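Local coordinates for possible protein of nuclear scaffold (Encephalitozoon cuniculi, PDB 3KAE) that is probably the Cdc27 subunit of the anaphase-promoting complex and forms a homodimer through its N-terminal tetratricopeptide repeat domain, the part described here, at residues 111-115 with 140-146; 62-66 with 106-110. All coordinates share one frame; numbering follows the deposited sequence.

How the contacts relate
Contact 2 (62-66 with 106-110) comes first along the chain and is largely buried; contact 1 (111-115 with 140-146) follows directly on it, since residues 106-115 run without a break from one into the other. Their centres lie about 15 Å apart. Contact 2 sets a helix start against an extended loop, and its chemistry is mostly apolar, with one straight hydrogen bond from a loop amide to a threonine hydroxyl. Contact 1 instead joins two helix ends; it is only partly buried, and beside its apolar patch an exposed lysine lies across a buried glutamate. Both border the second subunit, whose Y15 stacks on F115 in contact 1 and meets Y66 edge-to-face in contact 2.

Contact 1: 111-115 with 140-146; sequences GDEEF and SFGKSFL
E114 presses its side chain against K143, S144 and L146 at the open end of an antiparallel helical hairpin of the tetratricopeptide repeat fold, where the start of helix 113-126 meets the end of helix 130-143. The tight part surrounds S140, small enough to let the two helices approach until the CA atoms of E114 and S140 are 4.4 Å apart. S140 OG donates to E114 O at 3.0 Å, tilted 32° from the carbonyl plane. L146 suits the buried edge because its two methyls serve different neighbours: CD1 lies 3.7 Å from E114 CB and over one face of the F115 ring near its rim, while CD2 is 3.7 Å from F115 CE1. Y15 of the second subunit stacks on the same phenylalanine. E114 CG lies 3.5 Å from S144 CB, and a bend at chi2 (102°) brings OE2 to 3.2 Å from K143 CE. The K143 side is more exposed and polar: the aliphatic chain still lies close on E114, crossing it at about a right angle, and only the charged ends are loose, NZ standing 4.1 Å from OE2. K143 NZ meets G111 O almost end-on (C=O...N 171°), at a doubtfully short 2.5 Å.

Contact 2: 62-66 with 106-110; sequences CTSKY and MFVDP
T63 and V108 are joined by a nearly straight hydrogen bond: V108 N donates to T63 OG1 at 2.9 Å, with an angle of 175° at the hydrogen. Threonine suits the place because its two branches do different work. OG1 stands beside its own backbone N (chi1 -53°) and takes the amide, whereas CG2 lies 3.9 Å from CD1 of F107, whose side chain crosses the threonine at about a right angle. V108, beta-branched and apolar, spreads its methyls over the helix: CG1 is 4.0 Å from C62 CB, and CG2 approaches Y66 CD2 obliquely at 3.8 Å. Farther along the loop, P110 CG rests 3.8 Å from C62 SG. In this all-helical tetratricopeptide repeat domain, the contact lays the extended connection between helices 101-104 and 113-126 across the first turn of helix 62-74. A second shell steadies both partners. D96 makes a weak hydrogen bond to T63 OG1, M37 of helix 36-45 packs on T63 and F107, and I88 of helix 78-89 backs C62 and Y66. Beyond these lies the second subunit: its Y15 accepts a hydrogen bond from Y66 OH through its backbone O, and its R14 NH1 donates to F107 O.

Contact 1: 111-115 with 140-146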
loop_
_atom_site.group_PDB
_atom_site.type_symbol
_atom_site.label_atom_id
_atom_site.label_comp_id
_atom_site.label_asym_id
_atom_site.label_seq_id
_atom_site.Cartn_x
_atom_site.Cartn_y
_atom_site.Cartn_z
ATOM N N GLY C 111 -19.872 -1.993 9.960
ATOM C CA GLY C 111 -19.978 -2.644 11.248
ATOM C C GLY C 111 -18.635 -2.754 11.939
ATOM O O GLY C 111 -18.546 -3.155 13.102
ATOM N N ASP C 112 -17.581 -2.397 11.218
ATOM C CA ASP C 112 -16.226 -2.410 11.764
ATOM C C ASP C 112 -15.850 -1.031 12.333
ATOM O O ASP C 112 -14.903 -0.393 11.887
ATOM C CB ASP C 112 -15.235 -2.844 10.680
ATOM C CG ASP C 112 -15.549 -4.223 10.124
ATOM O OD1 ASP C 112 -16.183 -5.025 10.841
ATOM O OD2 ASP C 112 -15.165 -4.510 8.971
ATOM N N GLU C 113 -16.606 -0.583 13.330
ATOM C CA GLU C 113 -16.468 0.771 13.848
ATOM C C GLU C 113 -15.184 1.014 14.635
ATOM O O GLU C 113 -14.785 2.159 14.827
ATOM C CB GLU C 113 -17.688 1.144 14.687
ATOM C CG GLU C 113 -18.969 1.217 13.866
ATOM C CD GLU C 113 -20.171 1.644 14.682
ATOM O OE1 GLU C 113 -20.080 1.634 15.928
ATOM O OE2 GLU C 113 -21.208 1.987 14.073
ATOM N N GLU C 114 -14.529 -0.048 15.088
ATOM C CA GLU C 114 -13.235 0.117 15.753
ATOM C C GLU C 114 -12.310 0.975 14.898
ATOM O O GLU C 114 -11.692 1.921 15.390
ATOM C CB GLU C 114 -12.563 -1.233 16.010
ATOM C CG GLU C 114 -13.520 -2.384 16.179
ATOM C CD GLU C 114 -13.631 -3.255 14.945
ATOM O OE1 GLU C 114 -12.617 -3.874 14.561
ATOM O OE2 GLU C 114 -14.741 -3.348 14.387
ATOM N N PHE C 115 -12.230 0.637 13.609
ATOM C CA PHE C 115 -11.370 1.345 12.655
ATOM C C PHE C 115 -11.700 2.831 12.480
ATOM O O PHE C 115 -10.793 3.648 12.363
ATOM C CB PHE C 115 -11.383 0.615 11.311
ATOM C CG PHE C 115 -10.724 -0.716 11.365
ATOM C CD1 PHE C 115 -9.339 -0.814 11.327
ATOM C CD2 PHE C 115 -11.475 -1.865 11.512
ATOM C CE1 PHE C 115 -8.727 -2.040 11.391
ATOM C CE2 PHE C 115 -10.864 -3.098 11.603
ATOM C CZ PHE C 115 -9.490 -3.185 11.530
ATOM N N SER C 140 -13.221 2.727 20.653
ATOM C CA SER C 140 -12.626 1.773 19.737
ATOM C C SER C 140 -12.124 0.525 20.447
ATOM O O SER C 140 -12.367 -0.609 19.997
ATOM C CB SER C 140 -11.465 2.415 19.003
ATOM O OG SER C 140 -10.784 1.442 18.235
ATOM N N PHE C 141 -11.383 0.737 21.537
ATOM C CA PHE C 141 -10.794 -0.375 22.277
ATOM C C PHE C 141 -11.878 -1.269 22.862
ATOM O O PHE C 141 -11.679 -2.474 22.996
ATOM C CB PHE C 141 -9.831 0.112 23.362
ATOM C CG PHE C 141 -9.238 -1.000 24.174
ATOM C CD1 PHE C 141 -8.274 -1.833 23.628
ATOM C CD2 PHE C 141 -9.655 -1.228 25.476
ATOM C CE1 PHE C 141 -7.727 -2.868 24.370
ATOM C CE2 PHE C 141 -9.117 -2.262 26.218
ATOM C CZ PHE C 141 -8.151 -3.083 25.662
ATOM N N GLY C 142 -13.023 -0.671 23.186
ATOM C CA GLY C 142 -14.170 -1.409 23.681
ATOM C C GLY C 142 -14.664 -2.480 22.724
ATOM O O GLY C 142 -15.250 -3.475 23.139
ATOM N N LYS C 143 -14.434 -2.292 21.432
ATOM C CA LYS C 143 -14.884 -3.283 20.472
ATOM C C LYS C 143 -13.784 -4.270 20.112
ATOM O O LYS C 143 -14.044 -5.458 19.941
ATOM C CB LYS C 143 -15.445 -2.625 19.205
ATOM C CG LYS C 143 -15.905 -3.641 18.153
ATOM C CD LYS C 143 -17.101 -3.141 17.367
ATOM C CE LYS C 143 -17.342 -4.028 16.148
ATOM N NZ LYS C 143 -18.674 -3.763 15.541
ATOM N N SER C 144 -12.551 -3.788 20.010
ATOM C CA SER C 144 -11.503 -4.614 19.446
ATOM C C SER C 144 -10.128 -4.004 19.632
ATOM O O SER C 144 -9.982 -2.777 19.655
ATOM C CB SER C 144 -11.787 -4.829 17.949
ATOM O OG SER C 144 -10.691 -5.440 17.300
ATOM N N PHE C 145 -9.121 -4.868 19.762
ATOM C CA PHE C 145 -7.736 -4.417 19.843
ATOM C C PHE C 145 -7.299 -3.777 18.523
ATOM O O PHE C 145 -7.347 -4.411 17.483
ATOM C CB PHE C 145 -6.792 -5.587 20.178
ATOM C CG PHE C 145 -5.323 -5.221 20.126
ATOM C CD1 PHE C 145 -4.672 -5.060 18.911
ATOM C CD2 PHE C 145 -4.588 -5.044 21.293
ATOM C CE1 PHE C 145 -3.328 -4.711 18.855
ATOM C CE2 PHE C 145 -3.239 -4.710 21.236
ATOM C CZ PHE C 145 -2.615 -4.537 20.004
ATOM N N LEU C 146 -6.872 -2.523 18.590
ATOM C CA LEU C 146 -6.135 -1.900 17.510
ATOM C C LEU C 146 -4.955 -1.175 18.136
ATOM O O LEU C 146 -5.011 -0.778 19.305
ATOM C CB LEU C 146 -7.002 -0.919 16.704
ATOM C CG LEU C 146 -8.237 -1.496 15.986
ATOM C CD1 LEU C 146 -8.997 -0.410 15.313
ATOM C CD2 LEU C 146 -7.890 -2.594 14.984
#

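Contact 2: 62-66 with 106-110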
loop_
_atom_site.group_PDB
_atom_site.type_symbol
_atom_site.label_atom_id
_atom_site.label_comp_id
_atom_site.label_asym_id
_atom_site.label_seq_id
_atom_site.Cartn_x
_atom_site.Cartn_y
_atom_site.Cartn_z
ATOM N N CYS C 62 -19.594 4.154 2.314
ATOM C CA CYS C 62 -18.740 3.966 3.474
ATOM C C CYS C 62 -17.276 3.815 3.050
ATOM O O CYS C 62 -16.380 4.401 3.685
ATOM C CB CYS C 62 -19.194 2.764 4.309
ATOM S SG CYS C 62 -19.564 1.272 3.356
ATOM N N THR C 63 -17.038 3.046 1.978
ATOM C CA THR C 63 -15.671 2.789 1.515
ATOM C C THR C 63 -15.059 4.048 0.928
ATOM O O THR C 63 -13.880 4.316 1.106
ATOM C CB THR C 63 -15.587 1.663 0.456
ATOM O OG1 THR C 63 -16.236 0.480 0.927
ATOM C CG2 THR C 63 -14.145 1.324 0.160
ATOM N N SER C 64 -15.876 4.847 0.266
ATOM C CA SER C 64 -15.354 6.033 -0.406
ATOM C C SER C 64 -15.018 7.088 0.622
ATOM O O SER C 64 -13.962 7.706 0.561
ATOM C CB SER C 64 -16.344 6.575 -1.471
ATOM O OG SER C 64 -17.165 7.628 -0.978
ATOM N N LYS C 65 -15.928 7.289 1.573
ATOM C CA LYS C 65 -15.726 8.268 2.642
ATOM C C LYS C 65 -14.557 7.865 3.532
ATOM O O LYS C 65 -13.802 8.706 4.003
ATOM C CB LYS C 65 -17.001 8.447 3.458
ATOM C CG LYS C 65 -18.055 9.261 2.742
ATOM C CD LYS C 65 -17.519 10.636 2.389
ATOM C CE LYS C 65 -18.579 11.474 1.693
ATOM N NZ LYS C 65 -18.080 12.818 1.282
ATOM N N TYR C 66 -14.391 6.566 3.725
ATOM C CA TYR C 66 -13.233 6.076 4.469
ATOM C C TYR C 66 -11.902 6.418 3.773
ATOM O O TYR C 66 -11.021 7.035 4.377
ATOM C CB TYR C 66 -13.359 4.576 4.764
ATOM C CG TYR C 66 -12.265 4.068 5.661
ATOM C CD1 TYR C 66 -12.225 4.406 7.007
ATOM C CD2 TYR C 66 -11.252 3.271 5.157
ATOM C CE1 TYR C 66 -11.208 3.967 7.813
ATOM C CE2 TYR C 66 -10.247 2.812 5.958
ATOM C CZ TYR C 66 -10.228 3.168 7.284
ATOM O OH TYR C 66 -9.217 2.704 8.064
ATOM N N MET C 106 -12.164 -5.649 -0.902
ATOM C CA MET C 106 -11.379 -4.451 -0.615
ATOM C C MET C 106 -12.264 -3.379 -0.014
ATOM O O MET C 106 -11.821 -2.258 0.214
ATOM C CB MET C 106 -10.731 -3.903 -1.888
ATOM C CG MET C 106 -10.154 -4.957 -2.809
ATOM S SD MET C 106 -9.090 -4.208 -4.050
ATOM C CE MET C 106 -7.736 -3.663 -2.997
ATOM N N PHE C 107 -13.529 -3.718 0.210
ATOM C CA PHE C 107 -14.493 -2.724 0.670
ATOM C C PHE C 107 -14.659 -2.719 2.178
ATOM O O PHE C 107 -14.355 -3.693 2.855
ATOM C CB PHE C 107 -15.864 -2.891 -0.001
ATOM C CG PHE C 107 -15.886 -2.477 -1.431
ATOM C CD1 PHE C 107 -14.804 -1.819 -1.993
ATOM C CD2 PHE C 107 -16.999 -2.726 -2.217
ATOM C CE1 PHE C 107 -14.820 -1.438 -3.317
ATOM C CE2 PHE C 107 -17.025 -2.342 -3.537
ATOM C CZ PHE C 107 -15.934 -1.696 -4.089
ATOM N N VAL C 108 -15.188 -1.610 2.670
ATOM C CA VAL C 108 -15.306 -1.331 4.089
ATOM C C VAL C 108 -16.708 -1.645 4.612
ATOM O O VAL C 108 -17.711 -1.194 4.056
ATOM C CB VAL C 108 -14.984 0.157 4.329
ATOM C CG1 VAL C 108 -15.936 0.773 5.343
ATOM C CG2 VAL C 108 -13.533 0.320 4.697
ATOM N N ASP C 109 -16.768 -2.425 5.685
ATOM C CA ASP C 109 -18.031 -2.777 6.325
ATOM C C ASP C 109 -18.319 -1.779 7.449
ATOM O O ASP C 109 -17.492 -1.579 8.333
ATOM C CB ASP C 109 -17.946 -4.212 6.856
ATOM C CG ASP C 109 -19.235 -4.684 7.486
ATOM O OD1 ASP C 109 -20.195 -3.890 7.559
ATOM O OD2 ASP C 109 -19.286 -5.858 7.916
ATOM N N PRO C 110 -19.491 -1.128 7.409
ATOM C CA PRO C 110 -19.844 -0.109 8.411
ATOM C C PRO C 110 -19.983 -0.677 9.824
ATOM O O PRO C 110 -20.199 0.079 10.765
ATOM C CB PRO C 110 -21.206 0.408 7.927
ATOM C CG PRO C 110 -21.308 -0.015 6.500
ATOM C CD PRO C 110 -20.537 -1.289 6.387
#